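Local coordinates for putative GH105 family protein (Salmonella enterica subsp. enterica serovar Paratyphi A, PDB 3QWT), which is of unknown function but is probably a glycoside hydrolase of family GH105, whose members typically act on unsaturated uronyl sugars, at residues K32-I40 / S361-M370. Residues are numbered along the deposited sequence; the frame is centred on the assembly and turned at random.
Sequences KVTHNLVNI and SMPYGQAMAM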
ATOM      1  N   LYS A  32     -48.469  -8.478 -13.290  1.00 43.46           N
ATOM      2  CA  LYS A  32     -49.255  -8.839 -14.472  1.00 44.38           C
ATOM      3  C   LYS A  32     -48.385  -9.029 -15.726  1.00 40.53           C
ATOM      4  O   LYS A  32     -48.631  -9.910 -16.563  1.00 41.44           O
ATOM      5  CB  LYS A  32     -50.336  -7.778 -14.738  1.00 46.80           C
ATOM      6  CG  LYS A  32     -51.511  -8.274 -15.564  1.00 58.04           C
ATOM      7  CD  LYS A  32     -52.301  -7.113 -16.166  1.00 73.78           C
ATOM      8  CE  LYS A  32     -52.710  -6.073 -15.117  1.00 77.15           C
ATOM      9  NZ  LYS A  32     -53.293  -4.848 -15.746  1.00 74.41           N
ATOM     10  N   VAL A  33     -47.378  -8.177 -15.856  1.00 40.62           N
ATOM     11  CA  VAL A  33     -46.442  -8.243 -16.964  1.00 42.91           C
ATOM     12  C   VAL A  33     -45.581  -9.508 -16.862  1.00 45.79           C
ATOM     13  O   VAL A  33     -45.263 -10.147 -17.864  1.00 42.63           O
ATOM     14  CB  VAL A  33     -45.595  -6.948 -16.993  1.00 48.73           C
ATOM     15  CG1 VAL A  33     -44.377  -7.076 -17.895  1.00 43.51           C
ATOM     16  CG2 VAL A  33     -46.479  -5.778 -17.428  1.00 50.32           C
ATOM     17  N   THR A  34     -45.229  -9.885 -15.640  1.00 52.67           N
ATOM     18  CA  THR A  34     -44.425 -11.080 -15.414  1.00 46.35           C
ATOM     19  C   THR A  34     -45.241 -12.317 -15.733  1.00 48.53           C
ATOM     20  O   THR A  34     -44.754 -13.240 -16.379  1.00 50.46           O
ATOM     21  CB  THR A  34     -43.918 -11.146 -13.964  1.00 42.29           C
ATOM     22  OG1 THR A  34     -43.099 -10.005 -13.711  1.00 43.90           O
ATOM     23  CG2 THR A  34     -43.087 -12.397 -13.728  1.00 40.50           C
ATOM     24  N   HIS A  35     -46.493 -12.316 -15.291  1.00 45.68           N
ATOM     25  CA  HIS A  35     -47.374 -13.454 -15.504  1.00 50.00           C
ATOM     26  C   HIS A  35     -47.555 -13.694 -16.996  1.00 51.66           C
ATOM     27  O   HIS A  35     -47.559 -14.836 -17.468  1.00 50.03           O
ATOM     28  CB  HIS A  35     -48.729 -13.223 -14.835  1.00 51.74           C
ATOM     29  CG  HIS A  35     -49.650 -14.399 -14.935  1.00 57.21           C
ATOM     30  ND1 HIS A  35     -50.683 -14.463 -15.851  1.00 54.53           N
ATOM     31  CD2 HIS A  35     -49.680 -15.566 -14.252  1.00 54.13           C
ATOM     32  CE1 HIS A  35     -51.308 -15.615 -15.720  1.00 55.66           C
ATOM     33  NE2 HIS A  35     -50.724 -16.304 -14.756  1.00 58.74           N
ATOM     34  N   ASN A  36     -47.688 -12.603 -17.734  1.00 47.66           N
ATOM     35  CA  ASN A  36     -47.780 -12.669 -19.182  1.00 51.96           C
ATOM     36  C   ASN A  36     -46.536 -13.336 -19.805  1.00 51.41           C
ATOM     37  O   ASN A  36     -46.641 -14.321 -20.538  1.00 53.36           O
ATOM     38  CB  ASN A  36     -48.012 -11.255 -19.741  1.00 49.96           C
ATOM     39  CG  ASN A  36     -48.627 -11.266 -21.121  1.00 49.37           C
ATOM     40  OD1 ASN A  36     -47.917 -11.251 -22.120  1.00 52.35           O
ATOM     41  ND2 ASN A  36     -49.959 -11.289 -21.184  1.00 47.18           N
ATOM     42  N   LEU A  37     -45.359 -12.810 -19.485  1.00 45.85           N
ATOM     43  CA  LEU A  37     -44.092 -13.321 -20.017  1.00 41.95           C
ATOM     44  C   LEU A  37     -43.954 -14.842 -19.952  1.00 44.43           C
ATOM     45  O   LEU A  37     -43.763 -15.492 -20.977  1.00 49.82           O
ATOM     46  CB  LEU A  37     -42.915 -12.670 -19.284  1.00 43.05           C
ATOM     47  CG  LEU A  37     -41.517 -12.669 -19.910  1.00 48.23           C
ATOM     48  CD1 LEU A  37     -40.550 -11.861 -19.030  1.00 43.57           C
ATOM     49  CD2 LEU A  37     -40.970 -14.066 -20.145  1.00 50.92           C
ATOM     50  N   VAL A  38     -44.021 -15.399 -18.747  1.00 41.43           N
ATOM     51  CA  VAL A  38     -43.863 -16.832 -18.546  1.00 44.12           C
ATOM     52  C   VAL A  38     -44.970 -17.653 -19.212  1.00 50.96           C
ATOM     53  O   VAL A  38     -44.888 -18.878 -19.289  1.00 48.23           O
ATOM     54  CB  VAL A  38     -43.792 -17.169 -17.056  1.00 45.39           C
ATOM     55  CG1 VAL A  38     -42.704 -16.340 -16.414  1.00 50.24           C
ATOM     56  CG2 VAL A  38     -45.121 -16.903 -16.381  1.00 40.90           C
ATOM     57  N   ASN A  39     -45.992 -16.967 -19.713  1.00 52.20           N
ATOM     58  CA  ASN A  39     -47.101 -17.637 -20.366  1.00 52.51           C
ATOM     59  C   ASN A  39     -47.245 -17.315 -21.841  1.00 55.61           C
ATOM     60  O   ASN A  39     -48.281 -17.598 -22.429  1.00 56.40           O
ATOM     61  CB  ASN A  39     -48.406 -17.316 -19.648  1.00 50.45           C
ATOM     62  CG  ASN A  39     -48.554 -18.082 -18.367  1.00 55.82           C
ATOM     63  OD1 ASN A  39     -48.670 -17.499 -17.289  1.00 58.97           O
ATOM     64  ND2 ASN A  39     -48.530 -19.406 -18.470  1.00 56.97           N
ATOM     65  N   ILE A  40     -46.204 -16.744 -22.438  1.00 56.03           N
ATOM     66  CA  ILE A  40     -46.207 -16.477 -23.871  1.00 56.60           C
ATOM     67  C   ILE A  40     -46.096 -17.790 -24.636  1.00 59.54           C
ATOM     68  O   ILE A  40     -45.358 -18.689 -24.235  1.00 62.87           O
ATOM     69  CB  ILE A  40     -45.048 -15.552 -24.278  1.00 57.36           C
ATOM     70  CG1 ILE A  40     -45.094 -14.252 -23.472  1.00 65.40           C
ATOM     71  CG2 ILE A  40     -45.097 -15.261 -25.769  1.00 64.95           C
ATOM     72  CD1 ILE A  40     -45.944 -13.174 -24.104  1.00 73.88           C
ATOM     73  N   SER A 361     -45.709 -10.149 -28.963  1.00 44.91           N
ATOM     74  CA  SER A 361     -45.223 -10.155 -27.596  1.00 47.55           C
ATOM     75  C   SER A 361     -43.926 -10.962 -27.454  1.00 45.28           C
ATOM     76  O   SER A 361     -43.759 -11.989 -28.094  1.00 49.69           O
ATOM     77  CB  SER A 361     -46.308 -10.712 -26.678  1.00 44.67           C
ATOM     78  OG  SER A 361     -46.707 -12.007 -27.096  1.00 47.33           O
HETATM   79  N   MSE A 362     -42.999 -10.492 -26.627  1.00 39.74           N
HETATM   80  CA  MSE A 362     -41.725 -11.189 -26.482  1.00 43.26           C
HETATM   81  C   MSE A 362     -41.179 -11.074 -25.071  1.00 45.64           C
HETATM   82  O   MSE A 362     -41.495 -10.131 -24.353  1.00 41.78           O
HETATM   83  CB  MSE A 362     -40.697 -10.655 -27.489  1.00 40.37           C
HETATM   84  CG  MSE A 362     -41.142 -10.828 -28.937  1.00 41.68           C
HETATM   85 SE   MSE A 362     -41.005 -12.706 -29.472  0.61 49.07          SE
HETATM   86  CE  MSE A 362     -39.103 -12.700 -29.919  1.00 41.95           C
ATOM     87  N   PRO A 363     -40.369 -12.057 -24.659  1.00 45.44           N
ATOM     88  CA  PRO A 363     -39.713 -11.985 -23.349  1.00 50.27           C
ATOM     89  C   PRO A 363     -39.071 -10.613 -23.112  1.00 48.68           C
ATOM     90  O   PRO A 363     -39.264 -10.023 -22.057  1.00 48.97           O
ATOM     91  CB  PRO A 363     -38.644 -13.078 -23.439  1.00 49.33           C
ATOM     92  CG  PRO A 363     -39.245 -14.093 -24.357  1.00 49.54           C
ATOM     93  CD  PRO A 363     -40.059 -13.306 -25.374  1.00 44.39           C
ATOM     94  N   TYR A 364     -38.342 -10.094 -24.091  1.00 53.26           N
ATOM     95  CA  TYR A 364     -37.687  -8.798 -23.917  1.00 50.97           C
ATOM     96  C   TYR A 364     -38.679  -7.630 -23.875  1.00 52.74           C
ATOM     97  O   TYR A 364     -38.432  -6.622 -23.208  1.00 51.58           O
ATOM     98  CB  TYR A 364     -36.637  -8.573 -24.999  1.00 41.74           C
ATOM     99  CG  TYR A 364     -37.171  -8.663 -26.404  1.00 47.60           C
ATOM    100  CD1 TYR A 364     -37.767  -7.566 -27.013  1.00 49.86           C
ATOM    101  CD2 TYR A 364     -37.062  -9.841 -27.132  1.00 46.56           C
ATOM    102  CE1 TYR A 364     -38.250  -7.642 -28.314  1.00 50.84           C
ATOM    103  CE2 TYR A 364     -37.534  -9.928 -28.431  1.00 45.92           C
ATOM    104  CZ  TYR A 364     -38.134  -8.828 -29.018  1.00 48.79           C
ATOM    105  OH  TYR A 364     -38.606  -8.922 -30.314  1.00 44.96           O
ATOM    106  N   GLY A 365     -39.798  -7.769 -24.581  1.00 46.42           N
ATOM    107  CA  GLY A 365     -40.848  -6.771 -24.508  1.00 46.55           C
ATOM    108  C   GLY A 365     -41.343  -6.616 -23.083  1.00 45.88           C
ATOM    109  O   GLY A 365     -41.325  -5.524 -22.525  1.00 46.55           O
ATOM    110  N   GLN A 366     -41.783  -7.722 -22.493  1.00 47.03           N
ATOM    111  CA  GLN A 366     -42.226  -7.736 -21.105  1.00 47.30           C
ATOM    112  C   GLN A 366     -41.101  -7.324 -20.152  1.00 48.45           C
ATOM    113  O   GLN A 366     -41.311  -6.586 -19.188  1.00 55.37           O
ATOM    114  CB  GLN A 366     -42.696  -9.141 -20.721  1.00 47.77           C
ATOM    115  CG  GLN A 366     -43.709  -9.763 -21.682  1.00 45.12           C
ATOM    116  CD  GLN A 366     -44.930  -8.898 -21.868  1.00 44.57           C
ATOM    117  OE1 GLN A 366     -45.196  -8.403 -22.967  1.00 45.35           O
ATOM    118  NE2 GLN A 366     -45.678  -8.701 -20.790  1.00 47.02           N
ATOM    119  N   ALA A 367     -39.903  -7.822 -20.405  1.00 35.92           N
ATOM    120  CA  ALA A 367     -38.822  -7.596 -19.460  1.00 46.11           C
ATOM    121  C   ALA A 367     -38.467  -6.122 -19.440  1.00 42.86           C
ATOM    122  O   ALA A 367     -38.328  -5.520 -18.378  1.00 45.27           O
ATOM    123  CB  ALA A 367     -37.605  -8.458 -19.791  1.00 41.91           C
HETATM  124  N   MSE A 368     -38.354  -5.533 -20.620  1.00 41.17           N
HETATM  125  CA  MSE A 368     -37.994  -4.120 -20.692  1.00 46.06           C
HETATM  126  C   MSE A 368     -39.055  -3.241 -20.021  1.00 42.67           C
HETATM  127  O   MSE A 368     -38.728  -2.287 -19.320  1.00 42.08           O
HETATM  128  CB  MSE A 368     -37.690  -3.713 -22.133  1.00 47.21           C
HETATM  129  CG  MSE A 368     -36.411  -4.377 -22.626  1.00 46.51           C
HETATM  130 SE   MSE A 368     -36.328  -4.534 -24.558  0.87 59.81          SE
HETATM  131  CE  MSE A 368     -35.393  -2.848 -24.931  1.00 34.61           C
ATOM    132  N   ALA A 369     -40.326  -3.591 -20.187  1.00 38.50           N
ATOM    133  CA  ALA A 369     -41.351  -2.896 -19.426  1.00 43.13           C
ATOM    134  C   ALA A 369     -41.020  -2.949 -17.933  1.00 44.56           C
ATOM    135  O   ALA A 369     -41.130  -1.947 -17.230  1.00 42.98           O
ATOM    136  CB  ALA A 369     -42.729  -3.474 -19.699  1.00 46.28           C
HETATM  137  N   MSE A 370     -40.597  -4.104 -17.433  1.00 42.37           N
HETATM  138  CA  MSE A 370     -40.372  -4.172 -15.998  1.00 45.47           C
HETATM  139  C   MSE A 370     -39.072  -3.515 -15.597  1.00 43.25           C
HETATM  140  O   MSE A 370     -38.957  -2.987 -14.498  1.00 51.24           O
HETATM  141  CB  MSE A 370     -40.559  -5.591 -15.415  1.00 51.77           C
HETATM  142  CG  MSE A 370     -39.640  -6.691 -15.907  1.00 60.37           C
HETATM  143 SE   MSE A 370     -40.385  -8.470 -15.417  0.58 62.48          SE
HETATM  144  CE  MSE A 370     -41.195  -8.887 -17.122  1.00 39.76           C
TER
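Leu-37 enters a knobs-into-holes socket formed by Pro-363, Gln-366, Ala-367 and Met-370. Its chi1 of -160°, with CG anti to the backbone N, carries CG to Gln-366 and Pro-363. Leu-37 CD1 lies 3.6 Å from CE of Met-370, while CD2 rests 4.2 Å from CB of Pro-363. The selenomethionine chain of Met-370 crosses Leu-37 at about a right angle and inserts its methyl between two residues of helix 23-37, since CE is also 3.7 Å from CG1 of Val-33. Alongside Leu-37, the aliphatic part of Gln-366 runs in the opposite direction, with CB 3.8 Å from Leu-37 CG. A bend at chi2 turns its amide to Val-33, where Gln-366 NE2 donates to Val-33 O at 3.3 Å in a nearly straight bond (169°) that uses a carbonyl lone pair. That oxygen also accepts the helical bond from Leu-37 N. NE2 donates to Gly-336 O as well, and OE1 accepts from Leu-338 N, so both ends of the amide are held by loop 336-338. Farther along, Ile-40 CD1 packs 3.6 Å from Ser-361 CB. The axes of 32-37 and 363-370 run antiparallel (164°), 9.2 Å apart at closest approach; this pairing of the chain's first and last helices is consistent with closing the ring of an alpha/alpha toroid.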